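Local coordinates for putative silent information regulator 2 (Leishmania infantum, PDB 5OL0), which probably removes acetyl groups from protein lysines, consuming NAD+, and is thought to regulate gene expression, at residues A75-L81 / K186-F192. Residues are numbered along the deposited sequence.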
loop_
_atom_site.group_PDB
_atom_site.type_symbol
_atom_site.label_atom_id
_atom_site.label_comp_id
_atom_site.label_asym_id
_atom_site.label_seq_id
_atom_site.Cartn_x
_atom_site.Cartn_y
_atom_site.Cartn_z
ATOM N N ALA A 75 -4.546 -15.902 7.227
ATOM C CA ALA A 75 -3.273 -16.378 6.722
ATOM C C ALA A 75 -2.133 -15.478 7.200
ATOM O O ALA A 75 -0.981 -15.944 7.302
ATOM C CB ALA A 75 -3.301 -16.424 5.201
ATOM N N PHE A 76 -2.454 -14.195 7.455
ATOM C CA PHE A 76 -1.519 -13.181 7.976
ATOM C C PHE A 76 -1.677 -12.964 9.452
ATOM O O PHE A 76 -1.333 -11.926 9.992
ATOM C CB PHE A 76 -1.639 -11.871 7.201
ATOM C CG PHE A 76 -1.289 -12.010 5.752
ATOM C CD1 PHE A 76 0.027 -11.987 5.334
ATOM C CD2 PHE A 76 -2.273 -12.228 4.813
ATOM C CE1 PHE A 76 0.359 -12.145 3.979
ATOM C CE2 PHE A 76 -1.963 -12.391 3.468
ATOM C CZ PHE A 76 -0.639 -12.342 3.045
ATOM N N SER A 77 -2.077 -14.002 10.148
ATOM C CA SER A 77 -2.164 -13.884 11.566
ATOM C C SER A 77 -0.973 -14.590 12.159
ATOM O O SER A 77 -0.579 -15.675 11.760
ATOM C CB SER A 77 -3.492 -14.399 12.112
ATOM O OG SER A 77 -3.388 -15.736 12.395
ATOM N N LEU A 78 -0.378 -13.895 13.113
ATOM C CA LEU A 78 0.747 -14.346 13.808
ATOM C C LEU A 78 0.442 -15.619 14.605
ATOM O O LEU A 78 1.249 -16.555 14.676
ATOM C CB LEU A 78 1.199 -13.186 14.692
ATOM C CG LEU A 78 2.607 -13.345 15.204
ATOM C CD1 LEU A 78 3.592 -13.438 14.060
ATOM C CD2 LEU A 78 2.898 -12.140 16.092
ATOM N N THR A 79 -0.747 -15.679 15.184
ATOM C CA THR A 79 -1.144 -16.886 15.931
ATOM C C THR A 79 -1.345 -18.140 15.032
ATOM O O THR A 79 -0.851 -19.235 15.361
ATOM C CB THR A 79 -2.334 -16.601 16.921
ATOM O OG1 THR A 79 -2.727 -17.844 17.481
ATOM C CG2 THR A 79 -3.554 -15.897 16.246
ATOM N N LEU A 80 -1.987 -17.987 13.874
ATOM C CA LEU A 80 -1.992 -19.079 12.881
ATOM C C LEU A 80 -0.599 -19.466 12.368
ATOM O O LEU A 80 -0.338 -20.634 12.137
ATOM C CB LEU A 80 -2.872 -18.757 11.705
ATOM C CG LEU A 80 -3.259 -19.984 10.895
ATOM C CD1 LEU A 80 -4.082 -20.953 11.745
ATOM C CD2 LEU A 80 -4.053 -19.557 9.671
ATOM N N LEU A 81 0.290 -18.493 12.185
ATOM C CA LEU A 81 1.686 -18.814 11.830
ATOM C C LEU A 81 2.408 -19.681 12.866
ATOM O O LEU A 81 3.073 -20.649 12.515
ATOM C CB LEU A 81 2.505 -17.531 11.597
ATOM C CG LEU A 81 3.910 -17.782 11.052
ATOM C CD1 LEU A 81 3.844 -18.303 9.628
ATOM C CD2 LEU A 81 4.713 -16.498 11.174
ATOM N N LYS A 186 9.864 -15.923 8.995
ATOM C CA LYS A 186 9.076 -15.448 7.884
ATOM C C LYS A 186 9.719 -14.232 7.274
ATOM O O LYS A 186 10.562 -13.571 7.930
ATOM C CB LYS A 186 7.629 -15.171 8.303
ATOM C CG LYS A 186 7.465 -14.132 9.396
ATOM C CD LYS A 186 6.054 -13.557 9.324
ATOM C CE LYS A 186 5.838 -12.591 10.476
ATOM N NZ LYS A 186 6.642 -11.344 10.335
ATOM N N PRO A 187 9.334 -13.922 6.020
ATOM C CA PRO A 187 9.670 -12.607 5.466
ATOM C C PRO A 187 9.153 -11.526 6.355
ATOM O O PRO A 187 8.188 -11.776 7.133
ATOM C CB PRO A 187 8.944 -12.591 4.138
ATOM C CG PRO A 187 8.825 -14.009 3.769
ATOM C CD PRO A 187 8.566 -14.735 5.062
ATOM N N ASN A 188 9.763 -10.359 6.283
ATOM C CA ASN A 188 9.449 -9.233 7.180
ATOM C C ASN A 188 8.202 -8.541 6.701
ATOM O O ASN A 188 8.213 -7.354 6.410
ATOM C CB ASN A 188 10.645 -8.243 7.331
ATOM C CG ASN A 188 11.793 -8.828 8.179
ATOM O OD1 ASN A 188 11.640 -9.900 8.801
ATOM N ND2 ASN A 188 12.959 -8.164 8.179
ATOM N N VAL A 189 7.140 -9.314 6.536
ATOM C CA VAL A 189 5.777 -8.780 6.406
ATOM C C VAL A 189 5.241 -8.585 7.805
ATOM O O VAL A 189 5.425 -9.435 8.623
ATOM C CB VAL A 189 4.869 -9.735 5.640
ATOM C CG1 VAL A 189 3.441 -9.218 5.617
ATOM C CG2 VAL A 189 5.378 -9.837 4.218
ATOM N N VAL A 190 4.610 -7.444 8.087
ATOM C CA VAL A 190 3.929 -7.239 9.355
ATOM C C VAL A 190 2.630 -8.084 9.347
ATOM O O VAL A 190 1.756 -7.921 8.491
ATOM C CB VAL A 190 3.629 -5.749 9.628
ATOM C CG1 VAL A 190 2.946 -5.563 11.019
ATOM C CG2 VAL A 190 4.891 -4.914 9.591
ATOM N N PHE A 191 2.509 -8.995 10.305
ATOM C CA PHE A 191 1.304 -9.821 10.420
ATOM C C PHE A 191 0.346 -9.168 11.402
ATOM O O PHE A 191 0.758 -8.353 12.278
ATOM C CB PHE A 191 1.660 -11.225 10.928
ATOM C CG PHE A 191 2.060 -12.197 9.851
ATOM C CD1 PHE A 191 2.699 -11.779 8.680
ATOM C CD2 PHE A 191 1.794 -13.553 10.005
ATOM C CE1 PHE A 191 3.061 -12.669 7.703
ATOM C CE2 PHE A 191 2.186 -14.458 9.038
ATOM C CZ PHE A 191 2.810 -14.020 7.886
ATOM N N PHE A 192 -0.927 -9.544 11.288
ATOM C CA PHE A 192 -1.920 -9.146 12.328
ATOM C C PHE A 192 -1.395 -9.563 13.714
ATOM O O PHE A 192 -0.962 -10.684 13.918
ATOM C CB PHE A 192 -3.332 -9.700 11.994
ATOM C CG PHE A 192 -3.921 -9.092 10.782
ATOM C CD1 PHE A 192 -4.482 -7.823 10.846
ATOM C CD2 PHE A 192 -3.855 -9.726 9.560
ATOM C CE1 PHE A 192 -4.987 -7.186 9.705
ATOM C CE2 PHE A 192 -4.349 -9.105 8.400
ATOM C CZ PHE A 192 -4.929 -7.839 8.474
HETATM O O HOH W 1 -2.194 -12.934 15.388
#
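Two loops of the sirtuin fold meet here beside the acyl-lysine site: the turn leading into helix 78-83, and the chain that leaves strand 185-187 of the zinc-side antiparallel sheet. The Phe191 ring is the bump that fills a hollow in 75-81: Phe76 CA sits over one ring face, 4.0 Å from the centroid and 16° off the normal, a CH-pi contact, while Leu78 N and Ser77 O lie at the ring edge. The Phe76 ring turns its edge to the Phe191 face (centroids 5.7 Å apart, planes at 76°), a T-shaped pair, and the Phe192 ring packs its CD2 3.9 Å from Phe76 CB. Leu81 CD2 approaches Phe191 CE2 obliquely at 3.9 Å and Lys186 CD at 3.7 Å, so the aliphatic part of the lysine extends the apolar surface while its ammonium pairs with Glu194.

The backbones join at a single beta bridge, Ser77 with Phe192 (CA-CA 4.8 Å): Phe192 N donates to Phe76 O at 2.7 Å, and Leu78 N donates weakly to Phe192 O at 3.4 Å. The Ser77 N-cap, with Leu80 N to Ser77 OG at 3.0 Å, starts the helix at this bridge.

Phe76, Val189 and Phe192 pack on a modified side chain of the bound p53 peptide, presumably the acetylated lysine, so they line its site; from 186-192, Val190 O also hydrogen-bonds to it. At the helix start, a water oxygen accepts from Thr79 N at 3.1 Å and donates to Phe192 O at 3.0 Å.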